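Local coordinates for aldehyde dehydrogenase 21 (ALDH21) (Physcomitrella patens subsp. patens, PDB 5N5S), which probably oxidises glyceraldehyde 3-phosphate to 3-phosphoglycerate, with NADP(+) as the hydride acceptor and without phosphorylation, at residues B[123-128]-B[216-221]; B[188-193]-B[313-318]. All coordinates share one frame; numbering follows the deposited sequence.

Interaction 1 (B[123-128]-B[216-221])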
ATOM      1  N   THR B 123      -0.713  38.931 -10.054  1.00 86.20           N
ATOM      2  CA  THR B 123       0.378  39.910 -10.175  1.00 87.84           C
ATOM      3  C   THR B 123      -0.011  41.246  -9.534  1.00 95.09           C
ATOM      4  O   THR B 123       0.778  41.826  -8.787  1.00 94.82           O
ATOM      5  CB  THR B 123       0.764  40.073 -11.670  1.00 95.46           C
ATOM      6  OG1 THR B 123       1.447  38.902 -12.098  1.00 93.71           O
ATOM      7  CG2 THR B 123       1.653  41.292 -11.944  1.00 93.25           C
ATOM      8  N   MET B 124      -1.232  41.713  -9.831  1.00 94.52           N
ATOM      9  CA  MET B 124      -1.783  42.977  -9.353  1.00 96.76           C
ATOM     10  C   MET B 124      -1.926  43.040  -7.830  1.00 99.60           C
ATOM     11  O   MET B 124      -1.466  44.010  -7.221  1.00100.73           O
ATOM     12  CB  MET B 124      -3.115  43.262 -10.069  1.00100.89           C
ATOM     13  CG  MET B 124      -3.716  44.616  -9.766  1.00107.65           C
ATOM     14  SD  MET B 124      -4.926  44.512  -8.428  1.00112.11           S
ATOM     15  CE  MET B 124      -6.323  43.769  -9.300  1.00108.85           C
ATOM     16  N   GLU B 125      -2.552  42.019  -7.224  1.00 93.31           N
ATOM     17  CA  GLU B 125      -2.827  41.996  -5.792  1.00 92.38           C
ATOM     18  C   GLU B 125      -1.651  41.544  -4.915  1.00 96.38           C
ATOM     19  O   GLU B 125      -1.696  41.791  -3.710  1.00 96.68           O
ATOM     20  CB  GLU B 125      -4.093  41.171  -5.489  1.00 92.53           C
ATOM     21  CG  GLU B 125      -3.914  39.661  -5.573  1.00100.36           C
ATOM     22  CD  GLU B 125      -5.095  38.829  -5.110  1.00114.57           C
ATOM     23  OE1 GLU B 125      -5.981  39.373  -4.415  1.00105.75           O
ATOM     24  OE2 GLU B 125      -5.125  37.620  -5.431  1.00106.83           O
ATOM     25  N   SER B 126      -0.624  40.884  -5.488  1.00 92.37           N
ATOM     26  CA  SER B 126       0.514  40.393  -4.696  1.00 90.87           C
ATOM     27  C   SER B 126       1.837  41.101  -4.987  1.00 95.81           C
ATOM     28  O   SER B 126       2.692  41.174  -4.098  1.00 95.96           O
ATOM     29  CB  SER B 126       0.670  38.879  -4.840  1.00 91.94           C
ATOM     30  OG  SER B 126       1.122  38.514  -6.133  1.00 99.60           O
ATOM     31  N   GLY B 127       1.991  41.602  -6.212  1.00 92.35           N
ATOM     32  CA  GLY B 127       3.203  42.289  -6.650  1.00 92.47           C
ATOM     33  C   GLY B 127       4.223  41.372  -7.291  1.00 93.40           C
ATOM     34  O   GLY B 127       5.325  41.815  -7.620  1.00 93.94           O
ATOM     35  N   LYS B 128       3.871  40.083  -7.463  1.00 87.56           N
ATOM     36  CA  LYS B 128       4.767  39.099  -8.067  1.00 85.73           C
ATOM     37  C   LYS B 128       4.826  39.243  -9.590  1.00 90.58           C
ATOM     38  O   LYS B 128       3.798  39.553 -10.194  1.00 90.46           O
ATOM     39  CB  LYS B 128       4.428  37.657  -7.639  1.00 85.34           C
ATOM     40  CG  LYS B 128       3.150  37.057  -8.239  1.00 95.11           C
ATOM     41  CD  LYS B 128       3.055  35.555  -8.018  1.00 99.55           C
ATOM     42  CE  LYS B 128       2.678  35.194  -6.599  1.00105.11           C
ATOM     43  NZ  LYS B 128       3.070  33.801  -6.267  1.00107.25           N
ATOM     44  N   ARG B 216      -4.994  41.311   2.183  1.00 86.11           N
ATOM     45  CA  ARG B 216      -4.216  41.982   1.138  1.00 86.68           C
ATOM     46  C   ARG B 216      -4.337  41.290  -0.228  1.00 89.33           C
ATOM     47  O   ARG B 216      -4.247  41.970  -1.254  1.00 90.01           O
ATOM     48  CB  ARG B 216      -2.739  42.102   1.550  1.00 86.06           C
ATOM     49  CG  ARG B 216      -2.477  43.157   2.627  1.00 97.10           C
ATOM     50  CD  ARG B 216      -1.080  43.046   3.213  1.00106.30           C
ATOM     51  NE  ARG B 216      -0.919  41.837   4.022  1.00110.07           N
ATOM     52  CZ  ARG B 216       0.231  41.436   4.554  1.00125.97           C
ATOM     53  NH1 ARG B 216       1.342  42.142   4.368  1.00112.01           N
ATOM     54  NH2 ARG B 216       0.281  40.320   5.272  1.00115.37           N
ATOM     55  N   THR B 217      -4.520  39.946  -0.241  1.00 83.32           N
ATOM     56  CA  THR B 217      -4.621  39.144  -1.474  1.00 82.16           C
ATOM     57  C   THR B 217      -5.897  38.239  -1.509  1.00 84.63           C
ATOM     58  O   THR B 217      -5.761  37.012  -1.560  1.00 82.28           O
ATOM     59  CB  THR B 217      -3.328  38.320  -1.697  1.00 86.21           C
ATOM     60  OG1 THR B 217      -3.233  37.321  -0.679  1.00 84.36           O
ATOM     61  CG2 THR B 217      -2.055  39.173  -1.745  1.00 84.58           C
ATOM     62  N   PRO B 218      -7.140  38.786  -1.524  1.00 82.42           N
ATOM     63  CA  PRO B 218      -8.314  37.897  -1.492  1.00 81.27           C
ATOM     64  C   PRO B 218      -8.916  37.488  -2.833  1.00 85.90           C
ATOM     65  O   PRO B 218      -9.670  36.521  -2.873  1.00 84.53           O
ATOM     66  CB  PRO B 218      -9.320  38.703  -0.675  1.00 84.61           C
ATOM     67  CG  PRO B 218      -8.988  40.147  -0.978  1.00 91.31           C
ATOM     68  CD  PRO B 218      -7.552  40.209  -1.448  1.00 86.50           C
ATOM     69  N   LEU B 219      -8.631  38.249  -3.903  1.00 84.82           N
ATOM     70  CA  LEU B 219      -9.170  38.104  -5.259  1.00 85.55           C
ATOM     71  C   LEU B 219      -9.010  36.712  -5.859  1.00 89.22           C
ATOM     72  O   LEU B 219      -9.957  36.219  -6.468  1.00 89.31           O
ATOM     73  CB  LEU B 219      -8.563  39.173  -6.186  1.00 87.09           C
ATOM     74  CG  LEU B 219      -9.217  40.573  -6.276  1.00 93.75           C
ATOM     75  CD1 LEU B 219      -9.585  41.152  -4.914  1.00 94.57           C
ATOM     76  CD2 LEU B 219      -8.301  41.537  -6.970  1.00 94.89           C
ATOM     77  N   SER B 220      -7.829  36.078  -5.676  1.00 85.00           N
ATOM     78  CA  SER B 220      -7.536  34.727  -6.172  1.00 82.97           C
ATOM     79  C   SER B 220      -8.491  33.710  -5.576  1.00 86.41           C
ATOM     80  O   SER B 220      -9.015  32.868  -6.308  1.00 86.43           O
ATOM     81  CB  SER B 220      -6.100  34.336  -5.859  1.00 84.54           C
ATOM     82  OG  SER B 220      -5.232  35.182  -6.586  1.00 95.12           O
ATOM     83  N   ALA B 221      -8.747  33.820  -4.255  1.00 81.98           N
ATOM     84  CA  ALA B 221      -9.674  32.960  -3.518  1.00 80.30           C
ATOM     85  C   ALA B 221     -11.124  33.235  -3.922  1.00 84.84           C
ATOM     86  O   ALA B 221     -11.936  32.316  -3.923  1.00 84.82           O
ATOM     87  CB  ALA B 221      -9.497  33.168  -2.026  1.00 80.57           C
TER
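With CG between its backbone N and carbonyl carbon (chi1 76°) and the chain extended beyond (chi2 173°), Glu125 reaches from the last turn of helix 115-126 across to Leu219 and Ser220. Its two oxygens divide the work. OE1 accepts the backbone N-H of Leu219 through its syn lone pair, Leu219 N lying 2.9 Å from Glu125 OE1. OE2 takes two donors from Ser220: the backbone N at 3.1 Å, on the syn side but 23° out of the carboxylate plane, and the hydroxyl OG at 2.7 Å, which arrives nearly along the C-O axis. Three bonds thus fix the rotation of the carboxylate. Helix 219-229 follows strand 209-212, one of the parallel strands of the Rossmann-type cofactor-binding sheet, and belongs to the crossover to strand 239-241. The carboxylate sits near the beginning of this helix, where the helix dipole would probably stabilise its negative charge. Were Glu125 replaced by an alanine, the N-H groups of Leu219 and Ser220 would probably lose this acceptor, and the Ser220 hydroxyl would be freer to turn. Beside this polar core, Thr217 CG2 rests 3.3 Å from Glu125 O and 4.1 Å from Ser126 CB. The Glu125 and Arg216 carbonyl oxygens, 3.5 Å apart, both accept from Lys61 NZ, which joins the two backbones. The bent chain of Met124 brings CE to 3.8 Å from Leu219 CD2, the two side chains crossing at about a right angle. Leu219 also packs on Ala68 and Val70 of strand 66-71.

Interaction 2 (B[188-193]-B[313-318]). With NAP (NADP nicotinamide-adenine-dinucleotide phosphate), chain G.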
ATOM      1  N   TRP B 188      -0.543  35.534   2.111  1.00 74.48           N
ATOM      2  CA  TRP B 188      -0.586  36.431   0.965  1.00 76.89           C
ATOM      3  C   TRP B 188       0.304  36.017  -0.227  1.00 84.49           C
ATOM      4  O   TRP B 188      -0.051  36.364  -1.351  1.00 85.82           O
ATOM      5  CB  TRP B 188      -0.278  37.907   1.382  1.00 77.29           C
ATOM      6  CG  TRP B 188       1.179  38.197   1.643  1.00 78.35           C
ATOM      7  CD1 TRP B 188       1.810  38.198   2.852  1.00 80.87           C
ATOM      8  CD2 TRP B 188       2.194  38.443   0.660  1.00 78.70           C
ATOM      9  NE1 TRP B 188       3.158  38.417   2.683  1.00 80.65           N
ATOM     10  CE2 TRP B 188       3.424  38.558   1.346  1.00 82.59           C
ATOM     11  CE3 TRP B 188       2.186  38.576  -0.742  1.00 80.67           C
ATOM     12  CZ2 TRP B 188       4.632  38.790   0.681  1.00 82.19           C
ATOM     13  CZ3 TRP B 188       3.386  38.788  -1.401  1.00 82.49           C
ATOM     14  CH2 TRP B 188       4.588  38.904  -0.692  1.00 82.95           C
ATOM     15  N   ASN B 189       1.487  35.393   0.008  1.00 82.50           N
ATOM     16  CA  ASN B 189       2.495  35.151  -1.039  1.00 83.36           C
ATOM     17  C   ASN B 189       2.068  34.191  -2.162  1.00 89.50           C
ATOM     18  O   ASN B 189       2.453  34.444  -3.306  1.00 90.15           O
ATOM     19  CB  ASN B 189       3.862  34.769  -0.482  1.00 83.32           C
ATOM     20  CG  ASN B 189       3.889  33.709   0.578  1.00 97.81           C
ATOM     21  OD1 ASN B 189       3.111  33.723   1.543  1.00 90.88           O
ATOM     22  ND2 ASN B 189       4.885  32.844   0.476  1.00 84.49           N
ATOM     23  N   PHE B 190       1.272  33.146  -1.882  1.00 85.84           N
ATOM     24  CA  PHE B 190       0.729  32.305  -2.956  1.00 85.87           C
ATOM     25  C   PHE B 190      -0.765  32.289  -2.715  1.00 91.07           C
ATOM     26  O   PHE B 190      -1.269  31.361  -2.073  1.00 91.50           O
ATOM     27  CB  PHE B 190       1.331  30.898  -2.981  1.00 86.40           C
ATOM     28  CG  PHE B 190       2.773  30.816  -3.408  1.00 88.35           C
ATOM     29  CD1 PHE B 190       3.799  31.027  -2.493  1.00 91.99           C
ATOM     30  CD2 PHE B 190       3.108  30.473  -4.710  1.00 91.08           C
ATOM     31  CE1 PHE B 190       5.136  30.938  -2.884  1.00 93.11           C
ATOM     32  CE2 PHE B 190       4.444  30.376  -5.102  1.00 94.28           C
ATOM     33  CZ  PHE B 190       5.450  30.607  -4.185  1.00 92.43           C
ATOM     34  N   PRO B 191      -1.483  33.369  -3.120  1.00 87.64           N
ATOM     35  CA  PRO B 191      -2.914  33.450  -2.792  1.00 87.17           C
ATOM     36  C   PRO B 191      -3.827  32.490  -3.545  1.00 87.74           C
ATOM     37  O   PRO B 191      -5.021  32.444  -3.247  1.00 87.82           O
ATOM     38  CB  PRO B 191      -3.268  34.918  -3.063  1.00 91.15           C
ATOM     39  CG  PRO B 191      -2.253  35.413  -3.977  1.00 96.24           C
ATOM     40  CD  PRO B 191      -1.029  34.564  -3.864  1.00 90.44           C
ATOM     41  N   LEU B 192      -3.287  31.735  -4.502  1.00 81.34           N
ATOM     42  CA  LEU B 192      -4.086  30.789  -5.260  1.00 79.73           C
ATOM     43  C   LEU B 192      -3.669  29.351  -4.977  1.00 77.88           C
ATOM     44  O   LEU B 192      -4.512  28.555  -4.569  1.00 77.54           O
ATOM     45  CB  LEU B 192      -4.042  31.117  -6.765  1.00 81.20           C
ATOM     46  CG  LEU B 192      -4.955  30.309  -7.684  1.00 86.15           C
ATOM     47  CD1 LEU B 192      -6.426  30.669  -7.482  1.00 87.43           C
ATOM     48  CD2 LEU B 192      -4.554  30.483  -9.129  1.00 89.21           C
ATOM     49  N   ASN B 193      -2.390  29.021  -5.186  1.00 71.14           N
ATOM     50  CA  ASN B 193      -1.861  27.671  -5.002  1.00 68.58           C
ATOM     51  C   ASN B 193      -1.976  27.160  -3.568  1.00 69.90           C
ATOM     52  O   ASN B 193      -2.312  25.988  -3.390  1.00 67.82           O
ATOM     53  CB  ASN B 193      -0.426  27.553  -5.523  1.00 67.18           C
ATOM     54  CG  ASN B 193       0.065  26.131  -5.717  1.00 87.76           C
ATOM     55  OD1 ASN B 193      -0.523  25.333  -6.453  1.00 86.81           O
ATOM     56  ND2 ASN B 193       1.173  25.792  -5.084  1.00 74.26           N
ATOM     57  N   PHE B 313      16.187  34.172  -5.050  1.00 73.95           N
ATOM     58  CA  PHE B 313      15.453  35.366  -5.456  1.00 75.41           C
ATOM     59  C   PHE B 313      14.132  35.131  -6.213  1.00 82.40           C
ATOM     60  O   PHE B 313      13.585  36.096  -6.750  1.00 83.96           O
ATOM     61  CB  PHE B 313      16.385  36.303  -6.263  1.00 78.17           C
ATOM     62  CG  PHE B 313      17.676  36.617  -5.533  1.00 79.00           C
ATOM     63  CD1 PHE B 313      17.702  37.551  -4.504  1.00 82.17           C
ATOM     64  CD2 PHE B 313      18.843  35.913  -5.817  1.00 79.61           C
ATOM     65  CE1 PHE B 313      18.879  37.796  -3.791  1.00 83.65           C
ATOM     66  CE2 PHE B 313      20.015  36.150  -5.095  1.00 82.66           C
ATOM     67  CZ  PHE B 313      20.031  37.102  -4.099  1.00 82.10           C
ATOM     68  N   TYR B 314      13.579  33.905  -6.210  1.00 80.15           N
ATOM     69  CA  TYR B 314      12.267  33.674  -6.827  1.00 81.60           C
ATOM     70  C   TYR B 314      11.248  34.384  -5.938  1.00 85.50           C
ATOM     71  O   TYR B 314      11.245  34.168  -4.720  1.00 83.28           O
ATOM     72  CB  TYR B 314      11.929  32.166  -6.958  1.00 82.58           C
ATOM     73  CG  TYR B 314      10.488  31.869  -7.321  1.00 86.67           C
ATOM     74  CD1 TYR B 314      10.037  31.992  -8.632  1.00 89.98           C
ATOM     75  CD2 TYR B 314       9.578  31.443  -6.355  1.00 87.26           C
ATOM     76  CE1 TYR B 314       8.712  31.709  -8.972  1.00 91.05           C
ATOM     77  CE2 TYR B 314       8.247  31.177  -6.680  1.00 88.33           C
ATOM     78  CZ  TYR B 314       7.816  31.316  -7.989  1.00 96.91           C
ATOM     79  OH  TYR B 314       6.504  31.052  -8.309  1.00 98.55           O
ATOM     80  N   GLN B 315      10.440  35.283  -6.547  1.00 84.13           N
ATOM     81  CA  GLN B 315       9.399  36.083  -5.884  1.00 84.65           C
ATOM     82  C   GLN B 315       9.989  37.039  -4.826  1.00 87.39           C
ATOM     83  O   GLN B 315       9.318  37.378  -3.844  1.00 86.97           O
ATOM     84  CB  GLN B 315       8.334  35.163  -5.272  1.00 84.70           C
ATOM     85  CG  GLN B 315       6.913  35.590  -5.555  1.00108.78           C
ATOM     86  CD  GLN B 315       6.000  34.477  -5.141  1.00131.33           C
ATOM     87  OE1 GLN B 315       5.813  33.494  -5.870  1.00126.61           O
ATOM     88  NE2 GLN B 315       5.462  34.572  -3.931  1.00124.42           N
ATOM     89  N   GLY B 316      11.243  37.448  -5.056  1.00 82.63           N
ATOM     90  CA  GLY B 316      12.011  38.327  -4.184  1.00 82.39           C
ATOM     91  C   GLY B 316      12.182  37.782  -2.780  1.00 83.20           C
ATOM     92  O   GLY B 316      12.083  38.542  -1.815  1.00 82.95           O
ATOM     93  N   GLY B 317      12.374  36.460  -2.676  1.00 76.31           N
ATOM     94  CA  GLY B 317      12.548  35.752  -1.414  1.00 74.23           C
ATOM     95  C   GLY B 317      11.311  35.664  -0.542  1.00 77.27           C
ATOM     96  O   GLY B 317      11.381  35.133   0.571  1.00 75.74           O
ATOM     97  N   GLN B 318      10.165  36.171  -1.038  1.00 74.05           N
ATOM     98  CA  GLN B 318       8.890  36.147  -0.319  1.00 73.43           C
ATOM     99  C   GLN B 318       8.223  34.785  -0.534  1.00 76.25           C
ATOM    100  O   GLN B 318       7.131  34.671  -1.103  1.00 75.58           O
ATOM    101  CB  GLN B 318       7.998  37.348  -0.700  1.00 75.82           C
ATOM    102  CG  GLN B 318       8.563  38.681  -0.210  1.00 75.63           C
ATOM    103  CD  GLN B 318       7.720  39.865  -0.604  1.00 87.26           C
ATOM    104  OE1 GLN B 318       7.264  40.653   0.245  1.00 73.37           O
ATOM    105  NE2 GLN B 318       7.464  40.006  -1.899  1.00 84.09           N
TER
HETATM  106  PA  NAP G 502       0.516  35.697   8.468  1.00 82.35           P
HETATM  107  O1A NAP G 502       0.743  34.914   9.707  1.00 82.06           O
HETATM  108  O2A NAP G 502       0.657  37.212   8.657  1.00 84.13           O
HETATM  109  O5B NAP G 502      -0.980  35.511   7.934  1.00 83.51           O
HETATM  110  C5B NAP G 502      -1.555  34.336   7.328  1.00 84.52           C
HETATM  111  C4B NAP G 502      -3.055  34.418   7.482  1.00 87.17           C
HETATM  112  O4B NAP G 502      -3.412  34.389   8.884  1.00 87.77           O
HETATM  113  C3B NAP G 502      -3.745  35.653   6.895  1.00 88.34           C
HETATM  114  O3B NAP G 502      -4.945  35.261   6.235  1.00 88.48           O
HETATM  115  C2B NAP G 502      -4.021  36.511   8.129  1.00 89.20           C
HETATM  116  O2B NAP G 502      -5.043  37.521   7.996  1.00 92.15           O
HETATM  117  C1B NAP G 502      -4.333  35.430   9.156  1.00 87.29           C
HETATM  118  N9A NAP G 502      -4.309  35.715  10.590  1.00 84.30           N
HETATM  119  C8A NAP G 502      -3.330  36.366  11.295  1.00 83.57           C
HETATM  120  N7A NAP G 502      -3.544  36.413  12.586  1.00 83.84           N
HETATM  121  C5A NAP G 502      -4.749  35.745  12.747  1.00 82.84           C
HETATM  122  C6A NAP G 502      -5.520  35.429  13.888  1.00 81.30           C
HETATM  123  N6A NAP G 502      -5.158  35.738  15.134  1.00 78.90           N
HETATM  124  N1A NAP G 502      -6.675  34.745  13.699  1.00 81.83           N
HETATM  125  C2A NAP G 502      -7.024  34.401  12.454  1.00 81.60           C
HETATM  126  N3A NAP G 502      -6.377  34.638  11.305  1.00 81.32           N
HETATM  127  C4A NAP G 502      -5.237  35.316  11.522  1.00 82.75           C
HETATM  128  O3  NAP G 502       1.387  35.379   7.166  1.00 81.20           O
HETATM  129  PN  NAP G 502       1.606  36.088   5.748  1.00 81.92           P
HETATM  130  O1N NAP G 502       2.342  37.357   5.948  1.00 82.43           O
HETATM  131  O2N NAP G 502       0.321  36.117   5.017  1.00 80.26           O
HETATM  132  O5D NAP G 502       2.591  35.034   5.064  1.00 83.98           O
HETATM  133  C5D NAP G 502       4.002  34.982   5.397  1.00 83.02           C
HETATM  134  C4D NAP G 502       4.352  33.781   6.250  1.00 79.04           C
HETATM  135  O4D NAP G 502       3.737  32.589   5.702  1.00 77.68           O
HETATM  136  C3D NAP G 502       5.841  33.451   6.303  1.00 77.66           C
HETATM  137  O3D NAP G 502       6.250  33.050   7.608  1.00 79.34           O
HETATM  138  C2D NAP G 502       5.941  32.313   5.290  1.00 75.70           C
HETATM  139  O2D NAP G 502       7.074  31.466   5.417  1.00 75.51           O
HETATM  140  C1D NAP G 502       4.658  31.518   5.665  1.00 74.07           C
HETATM  141  N1N NAP G 502       4.260  30.576   4.538  1.00 66.24           N
HETATM  142  C2N NAP G 502       4.261  29.180   4.747  1.00 60.03           C
HETATM  143  C3N NAP G 502       4.023  28.343   3.669  1.00 61.12           C
HETATM  144  C7N NAP G 502       4.124  26.830   3.705  1.00 57.37           C
HETATM  145  O7N NAP G 502       3.741  26.166   2.717  1.00 59.50           O
HETATM  146  N7N NAP G 502       4.586  26.252   4.819  1.00 52.40           N
HETATM  147  C4N NAP G 502       3.771  28.916   2.421  1.00 65.28           C
HETATM  148  C5N NAP G 502       3.770  30.292   2.257  1.00 65.36           C
HETATM  149  C6N NAP G 502       4.008  31.103   3.327  1.00 66.39           C
HETATM  150  P2B NAP G 502      -4.836  38.977   7.362  1.00 92.88           P
HETATM  151  O1X NAP G 502      -3.581  39.134   6.536  1.00 93.27           O
HETATM  152  O2X NAP G 502      -4.922  39.965   8.551  1.00 92.97           O
HETATM  153  O3X NAP G 502      -6.114  39.056   6.529  1.00 93.19           O
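Trp188, whose ring meets Gln318 across the contact, gives its backbone N-H to O2N of the NADP pyrophosphate, with 3.1 Å between Trp188 N and O2N and an N-H...O angle of 144°. It starts the loop between strand 182-185 of the Rossmann-type sheet and helix 193-205. This loop, with sequence WNFP, faces the turn that leads to Ser319 and Cys320. Asn189 CG lies between its backbone N and carbonyl carbon (chi1 48°), which sets the amide between Gln318 and the nicotinamide: ND2 makes a weak hydrogen bond to Gln318 O (3.3 Å), and OD1 lies 3.3 Å from C6N. Asn189 binds succinate, and its place is consistent with the oxyanion-hole asparagine of aldehyde dehydrogenases. The Gln318 amide carbon meets the edge of the six-membered ring of Trp188 at CZ2 and CH2, ring and amide planes 65° apart; Gln318 OE1 is hydrogen-bonded to Ile363 N. Gln315 extends its amide beside Phe190, with NE2 over one face of the ring near the rim and OE1 held by Lys128 NZ. Phe190 and Tyr314 approach head-on and meet at their ring edges, Phe190 CZ lying 3.8 Å from Tyr314 CE2.

Overall arrangement
Interactions 1 and 2 lie about 10 Å apart, centre to centre, and their segments alternate along the chain: 123-128, 188-193, 216-221, 313-318. The 188-193 loop and the 216-221 segment each follow one of two neighbouring parallel strands of the cofactor-binding sheet, 182-185 and 209-212. Lys128 joins the two contacts through Gln315 and Asn189, while its NZ also pairs with Glu136. Thr217 of interaction 1 packs on Trp188 and Pro191 of interaction 2. The end of helix 115-126 and the start of helix 219-229 thus back the loop that carries Trp188 of the NADP site and Asn189 of the succinate site.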